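Local structure of p-47 protein (Clostridium botulinum, 6EKT) at residues Ser243-Leu253 against Glu270-Ile281. The protein may form part of a botulinum neurotoxin progenitor complex that shields the toxin in the host gut, and has a fold resembling tubular lipid-binding proteins. Numbering follows the deposited sequence. Where two conformers were deposited one is given.
Sequences SEKLFLQNMVL and EVISTSDTTGRI
Glu244 and Lys245 both swing CG anti to the backbone N (chi1 178° and 174°), and this sends their chains out from the first helical turn onto the 274-278 turn. Glu244 OE1 then accepts from Gly279 N at 3.0 Å, in a fairly straight bond that uses its anti lone pair, while CB of Thr278 packs against the same oxygen. Lys245 runs alongside the turn, with CD against Thr278 O, and its NZ reaches Ser273 OG at 2.7 Å in the modelled conformer of that serine, one of two; a second, weak bond goes to Ser275 O. Lys245 N also donates, at 3.0 Å, to Thr277 O, arriving from above the carbonyl plane, and Thr277 O accepts a further hydrogen bond from a water that Glu244 N donates to. Ser243, the N-cap, receives Leu246 N on OG, which donates to another water that in turn donates to Asp276 O.

The turn is the hairpin link between strands 269-273 and 279-288, at one edge of a long antiparallel sheet of this TULIP-family protein. Helix 244-252 lies nearly antiparallel to strand 270-273, at 170°. Farther along it, Leu248 presses CD1 onto Gly279 O and CB onto Val271 CG2 (4.0 Å). CD1 of Ile281 meets Leu248 CD2, Val252 CG1 (3.8 Å) and Leu253 CD1. On the Gln249 side, a water joins Gln249 OE1 to Val271 N.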
ATOM      1  N   SER A 243       0.130  -4.841  -4.020  1.00 20.86           N
ATOM      2  CA  SER A 243       0.751  -6.075  -4.509  1.00 20.88           C
ATOM      3  C   SER A 243       0.887  -6.055  -6.049  1.00 20.94           C
ATOM      4  O   SER A 243       0.142  -5.353  -6.755  1.00 20.95           O
ATOM      5  CB  SER A 243      -0.055  -7.314  -4.104  1.00 21.29           C
ATOM      6  OG  SER A 243      -1.277  -7.395  -4.851  1.00 21.32           O
ATOM      7  N   GLU A 244       1.884  -6.784  -6.541  1.00 20.98           N
ATOM      8  CA  GLU A 244       2.053  -6.952  -7.990  1.00 21.87           C
ATOM      9  C   GLU A 244       0.740  -7.354  -8.669  1.00 22.01           C
ATOM     10  O   GLU A 244       0.385  -6.791  -9.718  1.00 22.74           O
ATOM     11  CB  GLU A 244       3.122  -8.001  -8.280  1.00 22.74           C
ATOM     12  CG  GLU A 244       3.296  -8.253  -9.779  1.00 25.18           C
ATOM     13  CD  GLU A 244       4.203  -9.438 -10.038  1.00 27.26           C
ATOM     14  OE1 GLU A 244       3.713 -10.570 -10.038  1.00 28.80           O
ATOM     15  OE2 GLU A 244       5.402  -9.225 -10.246  1.00 29.45           O
ATOM     16  N   LYS A 245       0.035  -8.326  -8.089  1.00 22.39           N
ATOM     17  CA  LYS A 245      -1.189  -8.866  -8.688  1.00 22.56           C
ATOM     18  C   LYS A 245      -2.307  -7.821  -8.755  1.00 22.40           C
ATOM     19  O   LYS A 245      -2.968  -7.663  -9.801  1.00 21.44           O
ATOM     20  CB  LYS A 245      -1.625 -10.150  -7.956  1.00 24.56           C
ATOM     21  CG  LYS A 245      -2.961 -10.743  -8.369  1.00 26.91           C
ATOM     22  CD  LYS A 245      -3.023 -12.161  -7.840  1.00 28.80           C
ATOM     23  CE  LYS A 245      -4.430 -12.585  -7.497  1.00 31.67           C
ATOM     24  NZ  LYS A 245      -4.355 -14.018  -7.086  1.00 31.94           N
ATOM     25  N   LEU A 246      -2.517  -7.093  -7.658  1.00 22.06           N
ATOM     26  CA  LEU A 246      -3.512  -5.999  -7.678  1.00 22.72           C
ATOM     27  C   LEU A 246      -3.166  -4.888  -8.666  1.00 22.77           C
ATOM     28  O   LEU A 246      -4.052  -4.318  -9.286  1.00 23.97           O
ATOM     29  CB  LEU A 246      -3.720  -5.432  -6.262  1.00 22.80           C
ATOM     30  CG  LEU A 246      -4.558  -6.297  -5.316  1.00 22.82           C
ATOM     31  CD1 LEU A 246      -4.641  -5.594  -3.949  1.00 24.03           C
ATOM     32  CD2 LEU A 246      -5.949  -6.543  -5.869  1.00 23.90           C
ATOM     33  N   PHE A 247      -1.874  -4.582  -8.804  1.00 22.74           N
ATOM     34  CA  PHE A 247      -1.383  -3.579  -9.762  1.00 22.37           C
ATOM     35  C   PHE A 247      -1.726  -4.020 -11.206  1.00 23.15           C
ATOM     36  O   PHE A 247      -2.269  -3.237 -11.995  1.00 23.30           O
ATOM     37  CB  PHE A 247       0.131  -3.380  -9.582  1.00 22.59           C
ATOM     38  CG  PHE A 247       0.764  -2.477 -10.606  1.00 23.62           C
ATOM     39  CD1 PHE A 247       0.466  -1.110 -10.645  1.00 24.26           C
ATOM     40  CD2 PHE A 247       1.646  -3.006 -11.557  1.00 23.92           C
ATOM     41  CE1 PHE A 247       1.045  -0.282 -11.604  1.00 25.15           C
ATOM     42  CE2 PHE A 247       2.242  -2.177 -12.515  1.00 24.49           C
ATOM     43  CZ  PHE A 247       1.946  -0.821 -12.537  1.00 24.80           C
ATOM     44  N   LEU A 248      -1.416  -5.269 -11.521  1.00 22.87           N
ATOM     45  CA  LEU A 248      -1.713  -5.827 -12.853  1.00 23.83           C
ATOM     46  C   LEU A 248      -3.212  -5.818 -13.130  1.00 24.42           C
ATOM     47  O   LEU A 248      -3.626  -5.404 -14.202  1.00 25.39           O
ATOM     48  CB  LEU A 248      -1.153  -7.245 -12.980  1.00 23.41           C
ATOM     49  CG  LEU A 248       0.370  -7.363 -13.061  1.00 24.10           C
ATOM     50  CD1 LEU A 248       0.796  -8.826 -13.028  1.00 24.75           C
ATOM     51  CD2 LEU A 248       0.918  -6.672 -14.314  1.00 24.19           C
ATOM     52  N   GLN A 249      -4.011  -6.257 -12.158  1.00 25.34           N
ATOM     53  CA  GLN A 249      -5.438  -6.433 -12.338  1.00 26.52           C
ATOM     54  C   GLN A 249      -6.139  -5.084 -12.489  1.00 28.65           C
ATOM     55  O   GLN A 249      -6.961  -4.911 -13.403  1.00 28.56           O
ATOM     56  CB  GLN A 249      -6.042  -7.226 -11.166  1.00 27.16           C
ATOM     57  CG  GLN A 249      -7.561  -7.415 -11.219  1.00 27.83           C
ATOM     58  CD  GLN A 249      -8.026  -8.226 -12.420  1.00 28.44           C
ATOM     59  OE1 GLN A 249      -7.442  -9.259 -12.754  1.00 27.53           O
ATOM     60  NE2 GLN A 249      -9.100  -7.774 -13.049  1.00 28.89           N
ATOM     61  N   ASN A 250      -5.757  -4.121 -11.643  1.00 28.43           N
ATOM     62  CA  ASN A 250      -6.513  -2.882 -11.499  1.00 29.53           C
ATOM     63  C   ASN A 250      -5.897  -1.623 -12.048  1.00 30.71           C
ATOM     64  O   ASN A 250      -6.575  -0.594 -12.166  1.00 32.35           O
ATOM     65  CB  ASN A 250      -6.877  -2.691 -10.031  1.00 29.45           C
ATOM     66  CG  ASN A 250      -7.602  -3.879  -9.486  1.00 29.75           C
ATOM     67  OD1 ASN A 250      -7.041  -4.658  -8.698  1.00 29.87           O
ATOM     68  ND2 ASN A 250      -8.836  -4.072  -9.939  1.00 28.79           N
ATOM     69  N   MET A 251      -4.626  -1.676 -12.403  1.00 30.91           N
ATOM     70  CA  MET A 251      -4.007  -0.513 -13.016  1.00 32.55           C
ATOM     71  C   MET A 251      -3.482  -0.780 -14.434  1.00 32.30           C
ATOM     72  O   MET A 251      -3.569   0.088 -15.321  1.00 33.72           O
ATOM     73  CB  MET A 251      -2.963   0.066 -12.067  1.00 35.11           C
ATOM     74  CG  MET A 251      -3.686   0.601 -10.844  1.00 36.73           C
ATOM     75  SD  MET A 251      -2.789   0.516  -9.320  1.00 39.04           S
ATOM     76  CE  MET A 251      -2.089   2.152  -9.391  1.00 37.60           C
ATOM     77  N   VAL A 252      -2.986  -1.989 -14.655  1.00 30.31           N
ATOM     78  CA  VAL A 252      -2.422  -2.337 -15.963  1.00 29.82           C
ATOM     79  C   VAL A 252      -3.462  -2.916 -16.934  1.00 30.11           C
ATOM     80  O   VAL A 252      -3.502  -2.489 -18.089  1.00 29.42           O
ATOM     81  CB  VAL A 252      -1.194  -3.265 -15.828  1.00 28.75           C
ATOM     82  CG1 VAL A 252      -0.668  -3.717 -17.186  1.00 27.47           C
ATOM     83  CG2 VAL A 252      -0.076  -2.560 -15.067  1.00 28.90           C
ATOM     84  N   LEU A 253      -4.273  -3.876 -16.479  1.00 30.54           N
ATOM     85  CA  LEU A 253      -5.168  -4.635 -17.377  1.00 31.87           C
ATOM     86  C   LEU A 253      -6.064  -3.745 -18.238  1.00 32.77           C
ATOM     87  O   LEU A 253      -6.229  -4.023 -19.415  1.00 33.87           O
ATOM     88  CB  LEU A 253      -6.017  -5.682 -16.614  1.00 31.44           C
ATOM     89  CG  LEU A 253      -6.731  -6.785 -17.430  1.00 32.18           C
ATOM     90  CD1 LEU A 253      -5.709  -7.743 -18.053  1.00 31.20           C
ATOM     91  CD2 LEU A 253      -7.734  -7.562 -16.587  1.00 32.43           C
ATOM     92  N   GLU A 270      -6.448 -11.150 -19.422  1.00 29.29           N
ATOM     93  CA  GLU A 270      -6.718 -11.533 -18.043  1.00 30.25           C
ATOM     94  C   GLU A 270      -5.409 -11.754 -17.291  1.00 28.87           C
ATOM     95  O   GLU A 270      -4.366 -12.018 -17.900  1.00 25.92           O
ATOM     96  CB  GLU A 270      -7.590 -12.807 -17.998  1.00 33.43           C
ATOM     97  CG  GLU A 270      -6.855 -14.091 -18.347  1.00 36.55           C
ATOM     98  CD  GLU A 270      -7.782 -15.283 -18.468  1.00 40.24           C
ATOM     99  OE1 GLU A 270      -8.322 -15.487 -19.559  1.00 43.60           O
ATOM    100  OE2 GLU A 270      -7.971 -16.018 -17.474  1.00 43.53           O
ATOM    101  N   VAL A 271      -5.492 -11.682 -15.958  1.00 27.00           N
ATOM    102  CA  VAL A 271      -4.366 -11.962 -15.092  1.00 27.03           C
ATOM    103  C   VAL A 271      -4.365 -13.441 -14.705  1.00 27.80           C
ATOM    104  O   VAL A 271      -5.356 -13.956 -14.189  1.00 28.48           O
ATOM    105  CB  VAL A 271      -4.411 -11.083 -13.804  1.00 27.00           C
ATOM    106  CG1 VAL A 271      -3.371 -11.552 -12.799  1.00 26.74           C
ATOM    107  CG2 VAL A 271      -4.190  -9.619 -14.153  1.00 26.71           C
ATOM    108  N   ILE A 272      -3.252 -14.119 -14.968  1.00 27.52           N
ATOM    109  CA  ILE A 272      -3.021 -15.461 -14.444  1.00 29.35           C
ATOM    110  C   ILE A 272      -2.292 -15.297 -13.104  1.00 29.34           C
ATOM    111  O   ILE A 272      -1.213 -14.695 -13.047  1.00 28.69           O
ATOM    112  CB  ILE A 272      -2.163 -16.302 -15.428  1.00 30.71           C
ATOM    113  CG1 ILE A 272      -2.762 -16.278 -16.847  1.00 31.75           C
ATOM    114  CG2 ILE A 272      -1.900 -17.716 -14.897  1.00 32.33           C
ATOM    115  CD1 ILE A 272      -4.126 -16.937 -17.034  1.00 33.95           C
ATOM    116  N   SER A 273      -2.889 -15.829 -12.042  0.50 30.43           N
ATOM    117  CA  SER A 273      -2.271 -15.800 -10.728  0.50 31.11           C
ATOM    118  C   SER A 273      -1.102 -16.765 -10.708  0.50 31.21           C
ATOM    119  O   SER A 273      -1.156 -17.836 -11.322  0.50 31.75           O
ATOM    120  CB  SER A 273      -3.282 -16.164  -9.644  0.50 32.56           C
ATOM    121  OG  SER A 273      -4.269 -15.157  -9.537  0.50 33.21           O
ATOM    122  N   THR A 274      -0.037 -16.346 -10.039  1.00 30.52           N
ATOM    123  CA  THR A 274       1.131 -17.197  -9.796  1.00 31.19           C
ATOM    124  C   THR A 274       1.368 -17.399  -8.283  1.00 31.75           C
ATOM    125  O   THR A 274       2.194 -18.226  -7.887  1.00 31.03           O
ATOM    126  CB  THR A 274       2.402 -16.633 -10.467  1.00 32.09           C
ATOM    127  OG1 THR A 274       2.594 -15.269 -10.082  1.00 31.21           O
ATOM    128  CG2 THR A 274       2.317 -16.721 -12.008  1.00 31.81           C
ATOM    129  N   SER A 275       0.662 -16.605  -7.470  1.00 30.01           N
ATOM    130  CA  SER A 275       0.564 -16.754  -5.988  1.00 31.20           C
ATOM    131  C   SER A 275      -0.582 -15.842  -5.533  1.00 30.60           C
ATOM    132  O   SER A 275      -1.258 -15.237  -6.378  1.00 28.88           O
ATOM    133  CB  SER A 275       1.870 -16.378  -5.261  1.00 31.16           C
ATOM    134  OG  SER A 275       2.106 -14.977  -5.281  1.00 30.73           O
ATOM    135  N   ASP A 276      -0.814 -15.732  -4.214  1.00 30.22           N
ATOM    136  CA  ASP A 276      -1.834 -14.795  -3.722  1.00 29.66           C
ATOM    137  C   ASP A 276      -1.538 -13.344  -4.094  1.00 27.99           C
ATOM    138  O   ASP A 276      -2.460 -12.525  -4.231  1.00 27.73           O
ATOM    139  CB  ASP A 276      -1.978 -14.909  -2.210  1.00 33.08           C
ATOM    140  CG  ASP A 276      -2.609 -16.223  -1.798  1.00 36.41           C
ATOM    141  OD1 ASP A 276      -3.718 -16.523  -2.286  1.00 38.80           O
ATOM    142  OD2 ASP A 276      -1.975 -16.955  -1.014  1.00 39.78           O
ATOM    143  N   THR A 277      -0.264 -13.030  -4.290  1.00 25.68           N
ATOM    144  CA  THR A 277       0.122 -11.647  -4.495  1.00 26.01           C
ATOM    145  C   THR A 277       0.861 -11.353  -5.805  1.00 25.54           C
ATOM    146  O   THR A 277       1.237 -10.209  -6.034  1.00 25.46           O
ATOM    147  CB  THR A 277       0.978 -11.140  -3.327  1.00 25.49           C
ATOM    148  OG1 THR A 277       2.158 -11.938  -3.269  1.00 26.38           O
ATOM    149  CG2 THR A 277       0.179 -11.207  -1.977  1.00 25.61           C
ATOM    150  N   THR A 278       1.060 -12.372  -6.644  1.00 25.90           N
ATOM    151  CA  THR A 278       1.767 -12.204  -7.923  1.00 25.79           C
ATOM    152  C   THR A 278       0.975 -12.768  -9.107  1.00 25.48           C
ATOM    153  O   THR A 278       0.070 -13.592  -8.941  1.00 25.42           O
ATOM    154  CB  THR A 278       3.182 -12.846  -7.908  1.00 26.36           C
ATOM    155  OG1 THR A 278       3.070 -14.239  -7.657  1.00 26.77           O
ATOM    156  CG2 THR A 278       4.109 -12.182  -6.880  1.00 27.30           C
ATOM    157  N   GLY A 279       1.328 -12.322 -10.315  1.00 26.22           N
ATOM    158  CA  GLY A 279       0.699 -12.841 -11.522  1.00 27.01           C
ATOM    159  C   GLY A 279       1.330 -12.334 -12.795  1.00 26.85           C
ATOM    160  O   GLY A 279       2.358 -11.648 -12.772  1.00 26.50           O
ATOM    161  N   ARG A 280       0.685 -12.663 -13.904  1.00 27.84           N
ATOM    162  CA  ARG A 280       1.104 -12.184 -15.228  1.00 29.30           C
ATOM    163  C   ARG A 280      -0.137 -12.041 -16.100  1.00 28.47           C
ATOM    164  O   ARG A 280      -1.199 -12.526 -15.738  1.00 28.69           O
ATOM    165  CB  ARG A 280       2.135 -13.141 -15.862  1.00 31.12           C
ATOM    166  CG  ARG A 280       1.646 -14.562 -15.990  1.00 34.66           C
ATOM    167  CD  ARG A 280       2.787 -15.562 -16.186  1.00 38.91           C
ATOM    168  NE  ARG A 280       2.194 -16.885 -16.322  1.00 41.67           N
ATOM    169  CZ  ARG A 280       1.664 -17.368 -17.444  1.00 43.58           C
ATOM    170  NH1 ARG A 280       1.692 -16.664 -18.576  1.00 44.20           N
ATOM    171  NH2 ARG A 280       1.118 -18.580 -17.432  1.00 44.90           N
ATOM    172  N   ILE A 281       0.010 -11.371 -17.241  1.00 26.44           N
ATOM    173  CA  ILE A 281      -1.124 -11.054 -18.094  1.00 27.08           C
ATOM    174  C   ILE A 281      -0.971 -11.817 -19.409  1.00 26.40           C
ATOM    175  O   ILE A 281       0.140 -11.948 -19.946  1.00 26.53           O
ATOM    176  CB  ILE A 281      -1.296  -9.518 -18.320  1.00 26.53           C
ATOM    177  CG1 ILE A 281      -1.826  -8.837 -17.035  1.00 27.21           C
ATOM    178  CG2 ILE A 281      -2.254  -9.241 -19.485  1.00 27.94           C
ATOM    179  CD1 ILE A 281      -1.858  -7.313 -17.045  1.00 25.85           C
TER
HETATM  180  O   HOH W   1      -2.670  -9.568  -4.017  1.00 29.15           O
HETATM  181  O   HOH W   2       3.430  -8.552  -4.773  1.00 35.34           O
HETATM  182  O   HOH W   3      -7.979 -10.858 -14.834  1.00 34.18           O